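Local coordinates for protein probable 2-phosphosulfolactate phosphatase (Clostridium acetobutylicum, PDB 1VR0) that probably hydrolyses (2R)-O-phospho-3-sulfolactate to (2R)-3-sulfolactate and phosphate, with magnesium as cofactor, at residues R119-S124 with P239-G244. Residues are numbered along the deposited sequence; the frame is centred on the assembly and turned at random.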
ATOM      1  N   ARG A 119     -11.955  13.790   1.709  1.00 45.71           N
ATOM      2  CA  ARG A 119     -10.928  13.610   2.764  1.00 45.92           C
ATOM      3  C   ARG A 119      -9.480  13.615   2.180  1.00 44.85           C
ATOM      4  O   ARG A 119      -8.561  14.246   2.718  1.00 44.70           O
ATOM      5  CB  ARG A 119     -11.189  12.285   3.507  1.00 45.48           C
ATOM      6  CG  ARG A 119     -12.630  12.175   4.137  1.00 48.65           C
ATOM      7  CD  ARG A 119     -12.910  10.801   4.877  1.00 48.93           C
ATOM      8  NE  ARG A 119     -11.699  10.264   5.529  1.00 50.84           N
ATOM      9  CZ  ARG A 119     -11.141   9.067   5.313  1.00 51.94           C
ATOM     10  NH1 ARG A 119     -11.662   8.138   4.493  1.00 53.53           N
ATOM     11  NH2 ARG A 119     -10.034   8.774   5.964  1.00 51.99           N
ATOM     12  N   ALA A 120      -9.297  12.875   1.088  1.00 43.77           N
ATOM     13  CA  ALA A 120      -8.007  12.806   0.414  1.00 43.60           C
ATOM     14  C   ALA A 120      -7.558  14.200  -0.116  1.00 43.61           C
ATOM     15  O   ALA A 120      -6.357  14.549  -0.092  1.00 42.93           O
ATOM     16  CB  ALA A 120      -8.074  11.811  -0.736  1.00 42.82           C
ATOM     17  N   ILE A 121      -8.526  14.982  -0.604  1.00 43.60           N
ATOM     18  CA  ILE A 121      -8.226  16.310  -1.156  1.00 43.75           C
ATOM     19  C   ILE A 121      -7.711  17.225  -0.037  1.00 43.69           C
ATOM     20  O   ILE A 121      -6.599  17.727  -0.091  1.00 43.82           O
ATOM     21  CB  ILE A 121      -9.452  16.924  -1.918  1.00 43.48           C
ATOM     22  CG1 ILE A 121      -9.758  16.097  -3.160  1.00 43.12           C
ATOM     23  CG2 ILE A 121      -9.146  18.338  -2.361  1.00 43.18           C
ATOM     24  CD1 ILE A 121     -11.161  16.329  -3.768  1.00 43.33           C
ATOM     25  N   LYS A 122      -8.497  17.362   1.011  1.00 44.02           N
ATOM     26  CA  LYS A 122      -8.063  18.100   2.188  1.00 44.60           C
ATOM     27  C   LYS A 122      -6.750  17.596   2.762  1.00 44.26           C
ATOM     28  O   LYS A 122      -5.943  18.392   3.217  1.00 44.91           O
ATOM     29  CB  LYS A 122      -9.159  18.055   3.270  1.00 45.54           C
ATOM     30  CG  LYS A 122     -10.498  18.728   2.860  1.00 46.97           C
ATOM     31  CD  LYS A 122     -10.299  20.202   2.459  1.00 48.47           C
ATOM     32  CE  LYS A 122     -11.263  21.151   3.163  1.00 49.56           C
ATOM     33  NZ  LYS A 122     -10.625  22.507   3.250  1.00 49.47           N
ATOM     34  N   GLY A 123      -6.536  16.280   2.757  1.00 44.11           N
ATOM     35  CA  GLY A 123      -5.300  15.690   3.302  1.00 43.96           C
ATOM     36  C   GLY A 123      -4.022  15.999   2.536  1.00 43.80           C
ATOM     37  O   GLY A 123      -2.933  15.800   3.050  1.00 43.80           O
ATOM     38  N   SER A 124      -4.170  16.495   1.306  1.00 43.86           N
ATOM     39  CA  SER A 124      -3.048  16.847   0.441  1.00 43.61           C
ATOM     40  C   SER A 124      -2.690  18.349   0.435  1.00 44.05           C
ATOM     41  O   SER A 124      -1.813  18.769  -0.341  1.00 44.38           O
ATOM     42  CB  SER A 124      -3.368  16.372  -0.959  1.00 43.26           C
ATOM     43  OG  SER A 124      -3.868  15.030  -0.904  1.00 42.97           O
ATOM     44  N   PRO A 239      -8.756  19.586 -13.190  1.00 39.40           N
ATOM     45  CA  PRO A 239      -9.103  20.451 -12.074  1.00 39.77           C
ATOM     46  C   PRO A 239      -8.005  20.527 -11.031  1.00 40.34           C
ATOM     47  O   PRO A 239      -7.212  19.600 -10.863  1.00 39.96           O
ATOM     48  CB  PRO A 239     -10.342  19.793 -11.468  1.00 39.72           C
ATOM     49  CG  PRO A 239     -10.844  18.852 -12.494  1.00 39.86           C
ATOM     50  CD  PRO A 239      -9.654  18.428 -13.292  1.00 39.47           C
ATOM     51  N   GLN A 240      -7.978  21.642 -10.328  1.00 41.14           N
ATOM     52  CA  GLN A 240      -6.915  21.895  -9.407  1.00 41.75           C
ATOM     53  C   GLN A 240      -7.487  22.499  -8.135  1.00 41.79           C
ATOM     54  O   GLN A 240      -8.275  23.433  -8.195  1.00 42.31           O
ATOM     55  CB  GLN A 240      -5.944  22.816 -10.094  1.00 41.84           C
ATOM     56  CG  GLN A 240      -4.620  22.823  -9.460  1.00 44.33           C
ATOM     57  CD  GLN A 240      -3.488  23.210 -10.395  1.00 45.79           C
ATOM     58  OE1 GLN A 240      -3.651  23.340 -11.630  1.00 46.47           O
ATOM     59  NE2 GLN A 240      -2.312  23.383  -9.797  1.00 45.57           N
ATOM     60  N   TYR A 241      -7.111  21.933  -6.992  1.00 41.73           N
ATOM     61  CA  TYR A 241      -7.546  22.414  -5.676  1.00 41.33           C
ATOM     62  C   TYR A 241      -6.561  23.476  -5.188  1.00 40.94           C
ATOM     63  O   TYR A 241      -5.369  23.252  -5.155  1.00 40.80           O
ATOM     64  CB  TYR A 241      -7.639  21.231  -4.687  1.00 41.61           C
ATOM     65  CG  TYR A 241      -7.976  21.587  -3.249  1.00 42.20           C
ATOM     66  CD1 TYR A 241      -9.234  22.023  -2.901  1.00 42.95           C
ATOM     67  CD2 TYR A 241      -7.039  21.450  -2.233  1.00 44.80           C
ATOM     68  CE1 TYR A 241      -9.539  22.349  -1.611  1.00 43.72           C
ATOM     69  CE2 TYR A 241      -7.349  21.769  -0.922  1.00 44.47           C
ATOM     70  CZ  TYR A 241      -8.600  22.226  -0.625  1.00 43.56           C
ATOM     71  OH  TYR A 241      -8.939  22.564   0.668  1.00 43.52           O
ATOM     72  N   THR A 242      -7.080  24.635  -4.826  1.00 40.93           N
ATOM     73  CA  THR A 242      -6.282  25.785  -4.460  1.00 41.15           C
ATOM     74  C   THR A 242      -7.081  26.614  -3.488  1.00 40.56           C
ATOM     75  O   THR A 242      -8.157  27.037  -3.850  1.00 40.48           O
ATOM     76  CB  THR A 242      -5.999  26.673  -5.717  1.00 41.57           C
ATOM     77  OG1 THR A 242      -5.344  25.897  -6.736  1.00 42.30           O
ATOM     78  CG2 THR A 242      -5.126  27.870  -5.349  1.00 41.96           C
ATOM     79  N   ASN A 243      -6.559  26.847  -2.284  1.00 40.35           N
ATOM     80  CA  ASN A 243      -7.220  27.684  -1.299  1.00 40.46           C
ATOM     81  C   ASN A 243      -8.666  27.270  -1.070  1.00 40.62           C
ATOM     82  O   ASN A 243      -9.563  28.092  -1.138  1.00 40.49           O
ATOM     83  CB  ASN A 243      -7.165  29.159  -1.718  1.00 40.06           C
ATOM     84  CG  ASN A 243      -5.751  29.677  -1.876  1.00 40.18           C
ATOM     85  OD1 ASN A 243      -4.865  29.354  -1.099  1.00 40.63           O
ATOM     86  ND2 ASN A 243      -5.546  30.519  -2.876  1.00 42.46           N
ATOM     87  N   GLY A 244      -8.900  25.981  -0.860  1.00 41.02           N
ATOM     88  CA  GLY A 244     -10.244  25.474  -0.535  1.00 40.98           C
ATOM     89  C   GLY A 244     -11.248  25.324  -1.669  1.00 41.27           C
ATOM     90  O   GLY A 244     -12.402  24.997  -1.432  1.00 40.95           O
TER
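I121 and K122, near the C-terminal end of helix 117-123, meet one residue of strand 240-242, the buried tyrosine Y241. I121 points toward the strand and lays its CG2 methyl over one face of the Y241 ring. This is a CH-pi contact: I121 CG2 lies 3.7 Å from the centroid of the Y241 ring, 16° off the ring normal. With chi1 at -66°, this branch is anti to the backbone N. I121 also packs on V36 and I132, so it lies on the side of the helix that faces the sheet.

K122 crosses Y241 at about a right angle. The bend at chi2 (-57°) sets K122 CD 3.3 Å from Y241 OH, and the turn at chi3 carries NZ back to the same oxygen. K122 NZ donates a hydrogen bond to Y241 OH over 3.1 Å. The same hydroxyl is hydrogen-bonded to E125 OE2, and K122 NZ forms a long, weak ion pair with that carboxylate.

S124 OG donates a 2.7 Å hydrogen bond to A120 O, nearly in line with the carbonyl bond.

Helix 117-123 packs here on the mixed sheet, at strand 240-242, which runs antiparallel to strand 129-133. The I121 side chain is about 11 Å from the bound magnesium ion and sulfolactate, so the contact joins helix to sheet outside the active site.

The chemistry is split along the tyrosine: one face of its ring is packed by a methyl group, while its hydroxyl is held by a lysine and a glutamate. Their charges would probably polarise the phenol together, and the two bonds limit rotation of the hydroxyl.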